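Local structure of proton-dependent oligopeptide transporter family protein (Xanthomonas campestris, 6EI3) at residues A[371-376]-A[483-487]. The protein probably carries small peptides across the bacterial membrane with proton coupling, as a POT-family member of the major facilitator superfamily, captured here in an auto-inhibited state. Numbering follows the deposited sequence.
With 78M ((2S)-2,3-dihydroxypropyl(7Z)-pentadec-7-enoate), chain C; 78M ((2S)-2,3-dihydroxypropyl(7Z)-pentadec-7-enoate), chain J; 78M ((2S)-2,3-dihydroxypropyl(7Z)-pentadec-7-enoate), chain F.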
ATOM      1  N   ILE A 371      12.964   6.483   4.582  1.00 28.21           N
ATOM      2  CA  ILE A 371      12.697   7.074   3.261  1.00 27.48           C
ATOM      3  C   ILE A 371      14.032   7.257   2.535  1.00 32.36           C
ATOM      4  O   ILE A 371      14.137   6.927   1.357  1.00 31.48           O
ATOM      5  CB  ILE A 371      11.905   8.393   3.370  1.00 30.19           C
ATOM      6  CG1 ILE A 371      10.584   8.193   4.152  1.00 29.20           C
ATOM      7  CG2 ILE A 371      11.657   9.029   1.980  1.00 28.97           C
ATOM      8  CD1 ILE A 371       9.918   9.526   4.596  1.00 24.38           C
ATOM      9  N   ALA A 372      15.052   7.740   3.263  1.00 30.44           N
ATOM     10  CA  ALA A 372      16.399   7.965   2.754  1.00 31.24           C
ATOM     11  C   ALA A 372      17.037   6.655   2.221  1.00 33.48           C
ATOM     12  O   ALA A 372      17.556   6.652   1.102  1.00 31.29           O
ATOM     13  CB  ALA A 372      17.263   8.590   3.836  1.00 32.59           C
ATOM     14  N   PHE A 373      16.932   5.538   2.984  1.00 30.70           N
ATOM     15  CA  PHE A 373      17.461   4.238   2.563  1.00 31.11           C
ATOM     16  C   PHE A 373      16.775   3.682   1.321  1.00 32.06           C
ATOM     17  O   PHE A 373      17.448   3.045   0.508  1.00 30.91           O
ATOM     18  CB  PHE A 373      17.465   3.212   3.698  1.00 34.36           C
ATOM     19  CG  PHE A 373      18.752   3.249   4.490  1.00 38.50           C
ATOM     20  CD1 PHE A 373      19.901   2.621   4.014  1.00 42.82           C
ATOM     21  CD2 PHE A 373      18.822   3.919   5.705  1.00 42.00           C
ATOM     22  CE1 PHE A 373      21.097   2.667   4.741  1.00 44.64           C
ATOM     23  CE2 PHE A 373      20.011   3.946   6.439  1.00 46.53           C
ATOM     24  CZ  PHE A 373      21.144   3.330   5.948  1.00 44.99           C
ATOM     25  N   SER A 374      15.469   3.980   1.126  1.00 27.90           N
ATOM     26  CA  SER A 374      14.757   3.560  -0.081  1.00 27.26           C
ATOM     27  C   SER A 374      15.362   4.348  -1.283  1.00 30.63           C
ATOM     28  O   SER A 374      15.525   3.783  -2.358  1.00 30.73           O
ATOM     29  CB  SER A 374      13.246   3.750   0.060  1.00 29.26           C
ATOM     30  OG  SER A 374      12.807   5.077  -0.214  1.00 37.93           O
ATOM     31  N   GLY A 375      15.782   5.588  -1.041  1.00 25.94           N
ATOM     32  CA  GLY A 375      16.475   6.412  -2.033  1.00 26.16           C
ATOM     33  C   GLY A 375      17.822   5.805  -2.402  1.00 29.93           C
ATOM     34  O   GLY A 375      18.151   5.690  -3.584  1.00 30.21           O
ATOM     35  N   VAL A 376      18.575   5.339  -1.393  1.00 26.22           N
ATOM     36  CA  VAL A 376      19.885   4.683  -1.565  1.00 27.11           C
ATOM     37  C   VAL A 376      19.725   3.388  -2.389  1.00 30.71           C
ATOM     38  O   VAL A 376      20.545   3.124  -3.263  1.00 31.59           O
ATOM     39  CB  VAL A 376      20.615   4.463  -0.201  1.00 31.93           C
ATOM     40  CG1 VAL A 376      21.985   3.792  -0.383  1.00 32.42           C
ATOM     41  CG2 VAL A 376      20.782   5.786   0.545  1.00 32.35           C
ATOM     42  N   ALA A 483      12.828  10.308  -3.469  1.00 28.73           N
ATOM     43  CA  ALA A 483      12.878   9.772  -2.105  1.00 28.38           C
ATOM     44  C   ALA A 483      13.773  10.637  -1.215  1.00 33.57           C
ATOM     45  O   ALA A 483      13.416  10.888  -0.065  1.00 33.54           O
ATOM     46  CB  ALA A 483      13.384   8.345  -2.104  1.00 27.53           C
ATOM     47  N   PHE A 484      14.925  11.094  -1.734  1.00 31.28           N
ATOM     48  CA  PHE A 484      15.838  11.962  -0.965  1.00 31.92           C
ATOM     49  C   PHE A 484      15.168  13.282  -0.605  1.00 36.40           C
ATOM     50  O   PHE A 484      15.312  13.747   0.533  1.00 36.41           O
ATOM     51  CB  PHE A 484      17.160  12.186  -1.718  1.00 34.02           C
ATOM     52  CG  PHE A 484      18.025  10.945  -1.819  1.00 34.75           C
ATOM     53  CD1 PHE A 484      18.195  10.102  -0.723  1.00 36.33           C
ATOM     54  CD2 PHE A 484      18.751  10.678  -2.978  1.00 37.44           C
ATOM     55  CE1 PHE A 484      19.017   8.968  -0.805  1.00 37.64           C
ATOM     56  CE2 PHE A 484      19.579   9.548  -3.061  1.00 40.22           C
ATOM     57  CZ  PHE A 484      19.697   8.694  -1.977  1.00 37.67           C
ATOM     58  N   LEU A 485      14.410  13.865  -1.575  1.00 32.47           N
ATOM     59  CA  LEU A 485      13.678  15.111  -1.374  0.50 32.79           C
ATOM     60  C   LEU A 485      12.579  14.885  -0.324  1.00 35.28           C
ATOM     61  O   LEU A 485      12.347  15.750   0.523  1.00 34.56           O
ATOM     62  CB  LEU A 485      13.073  15.583  -2.712  0.50 33.08           C
ATOM     63  CG  LEU A 485      12.343  16.934  -2.733  0.50 39.18           C
ATOM     64  CD1 LEU A 485      13.318  18.108  -2.644  0.50 41.10           C
ATOM     65  CD2 LEU A 485      11.528  17.076  -3.994  0.50 43.04           C
ATOM     66  N   ALA A 486      11.915  13.713  -0.385  1.00 31.68           N
ATOM     67  CA  ALA A 486      10.851  13.334   0.547  1.00 31.26           C
ATOM     68  C   ALA A 486      11.430  13.160   1.929  1.00 33.83           C
ATOM     69  O   ALA A 486      10.829  13.649   2.874  1.00 33.65           O
ATOM     70  CB  ALA A 486      10.185  12.046   0.103  1.00 30.85           C
ATOM     71  N   ALA A 487      12.616  12.514   2.050  1.00 29.85           N
ATOM     72  CA  ALA A 487      13.307  12.306   3.329  1.00 30.30           C
ATOM     73  C   ALA A 487      13.609  13.650   3.975  1.00 36.47           C
ATOM     74  O   ALA A 487      13.389  13.819   5.174  1.00 36.23           O
ATOM     75  CB  ALA A 487      14.602  11.543   3.112  1.00 30.69           C
TER
HETATM   76  O21 78M C 602      17.939  15.895  14.775  1.00 98.34           O
HETATM   77  C20 78M C 602      17.104  16.577  13.847  1.00 97.54           C
HETATM   78  C18 78M C 602      17.734  16.610  12.474  1.00 96.85           C
HETATM   79  O19 78M C 602      18.970  17.329  12.527  1.00 99.14           O
HETATM   80  C17 78M C 602      16.832  17.227  11.431  1.00 95.67           C
HETATM   81  O2  78M C 602      17.554  17.063  10.186  1.00 93.58           O
HETATM   82  C1  78M C 602      16.859  17.008   9.042  1.00 88.61           C
HETATM   83  O1  78M C 602      15.660  17.082   8.979  1.00 88.48           O
HETATM   84  C2  78M C 602      17.771  16.862   7.860  1.00 83.99           C
HETATM   85  C3  78M C 602      17.234  15.967   6.751  1.00 77.84           C
HETATM   86  C4  78M C 602      17.215  14.488   7.115  1.00 72.76           C
HETATM   87  C5  78M C 602      18.036  13.580   6.207  1.00 68.93           C
HETATM   88  C6  78M C 602      17.471  13.408   4.799  1.00 66.05           C
HETATM   89  C7  78M C 602      18.274  12.469   3.953  1.00 65.60           C
HETATM   90  C8  78M C 602      19.063  12.769   2.931  1.00 67.92           C
HETATM   91  C9  78M C 602      19.375  14.132   2.382  1.00 71.48           C
HETATM   92  C10 78M C 602      18.636  14.432   1.083  1.00 72.11           C
HETATM   93  C11 78M C 602      18.850  15.848   0.561  1.00 73.32           C
HETATM   94  C12 78M C 602      18.079  16.185  -0.715  1.00 73.55           C
HETATM   95  C13 78M C 602      18.714  15.692  -2.014  1.00 72.12           C
HETATM   96  C15 78M C 602      18.418  15.247  -4.483  1.00 68.87           C
HETATM   97  C14 78M C 602      17.863  15.924  -3.251  1.00 70.27           C
HETATM   98  O21 78M J 609      13.980  16.225  18.923  1.00 94.87           O
HETATM   99  C20 78M J 609      13.145  15.905  17.820  1.00 92.50           C
HETATM  100  C18 78M J 609      13.958  15.710  16.561  1.00 90.44           C
HETATM  101  O19 78M J 609      14.731  16.886  16.299  1.00 93.12           O
HETATM  102  C17 78M J 609      13.096  15.372  15.367  1.00 86.01           C
HETATM  103  O2  78M J 609      13.990  15.197  14.242  1.00 83.17           O
HETATM  104  C1  78M J 609      13.774  14.158  13.426  1.00 78.59           C
HETATM  105  O1  78M J 609      12.945  13.308  13.624  1.00 78.04           O
HETATM  106  C2  78M J 609      14.692  14.198  12.237  1.00 74.06           C
HETATM  107  C3  78M J 609      15.227  12.829  11.844  1.00 67.86           C
HETATM  108  C4  78M J 609      16.509  12.878  11.039  1.00 66.08           C
HETATM  109  C5  78M J 609      17.198  11.528  10.970  1.00 67.63           C
HETATM  110  C6  78M J 609      18.388  11.470  10.016  1.00 71.19           C
HETATM  111  C7  78M J 609      19.129  10.169  10.140  1.00 73.27           C
HETATM  112  C8  78M J 609      19.906   9.572   9.240  1.00 74.86           C
HETATM  113  C9  78M J 609      20.251  10.042   7.851  1.00 75.23           C
HETATM  114  C10 78M J 609      19.488   9.291   6.754  1.00 73.69           C
HETATM  115  C11 78M J 609      20.056   7.919   6.369  1.00 73.62           C
HETATM  116  C12 78M J 609      21.247   7.925   5.409  1.00 74.94           C
HETATM  117  C13 78M J 609      20.959   8.483   4.020  1.00 74.74           C
HETATM  118  C15 78M J 609      21.902   9.573   1.951  1.00 75.63           C
HETATM  119  C14 78M J 609      22.186   8.713   3.161  1.00 75.80           C
HETATM  120  O21 78M F 605      30.497  -4.347 -13.498  1.00 91.69           O
HETATM  121  C20 78M F 605      29.724  -3.240 -13.055  1.00 90.09           C
HETATM  122  C18 78M F 605      30.187  -2.779 -11.693  1.00 89.53           C
HETATM  123  O19 78M F 605      29.996  -3.810 -10.722  1.00 89.14           O
HETATM  124  C17 78M F 605      29.552  -1.476 -11.255  1.00 88.30           C
HETATM  125  O2  78M F 605      28.202  -1.708 -10.781  1.00 85.21           O
HETATM  126  C1  78M F 605      27.996  -1.707  -9.457  1.00 84.15           C
HETATM  127  O1  78M F 605      28.875  -1.827  -8.640  1.00 88.10           O
HETATM  128  C2  78M F 605      26.542  -1.522  -9.128  1.00 78.33           C
HETATM  129  C3  78M F 605      26.234  -1.592  -7.634  1.00 74.24           C
HETATM  130  C4  78M F 605      25.597  -0.328  -7.084  1.00 71.25           C
HETATM  131  C5  78M F 605      26.546   0.628  -6.378  1.00 69.73           C
HETATM  132  C6  78M F 605      25.895   1.958  -5.995  1.00 68.18           C
HETATM  133  C7  78M F 605      25.862   2.211  -4.522  1.00 67.48           C
HETATM  134  C8  78M F 605      24.909   1.848  -3.680  1.00 66.83           C
HETATM  135  C9  78M F 605      24.873   2.100  -2.202  1.00 67.28           C
HETATM  136  C10 78M F 605      25.953   1.346  -1.417  1.00 69.39           C
HETATM  137  C11 78M F 605      26.281   1.954  -0.059  1.00 71.76           C
HETATM  138  C12 78M F 605      25.372   1.516   1.079  1.00 71.98           C
HETATM  139  C13 78M F 605      25.518   2.356   2.335  1.00 73.28           C
HETATM  140  C15 78M F 605      24.849   2.734   4.737  1.00 75.61           C
HETATM  141  C14 78M F 605      24.698   1.861   3.512  1.00 73.81           C
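Two nearly antiparallel transmembrane helices, 363-389 and 471-495, pack tightly here through small residues in the C-terminal half of this major facilitator superfamily transporter. The segments 371-376 and 483-487 run at 164° to each other, and their axes approach to 7.9 Å, a spacing that G375, A483 and A487 permit. G375 and A483 lie 4.9 Å apart CA to CA; with only hydrogens on its inner side, G375 lets A483 CB come within 3.6 Å of its CA. A CB at G375 would also clash with F484, whose ring instead takes a CH-pi contact from G375 CA, 4.2 Å from the ring centroid. V376 CG2 touches the same ring at F484 CE1, 3.9 Å away. One turn back, the branched I371 fills the space between small alanines: its CG2 lies 3.8 Å from A486 CB and 4.0 Å from A487 CB, while A372 CB meets A487 CB at 4.0 Å. The polar S374 is accommodated because its OG donates a hydrogen bond to I371 O (2.8 Å), a backbone carbonyl of its own helix. On the lipid-facing side, A372 CB lies 3.7 Å from C13 of one monoacylglycerol (78M, chain J) and A487 CB 3.8 Å from C6 of another (chain C). F373 turns away from the pair, meeting two 78M tails and packing edge-to-face on F408 of helix 400-424, whose V413 touches I371. Helix 281-306 covers S374, A483 and A486 through L305 and P301.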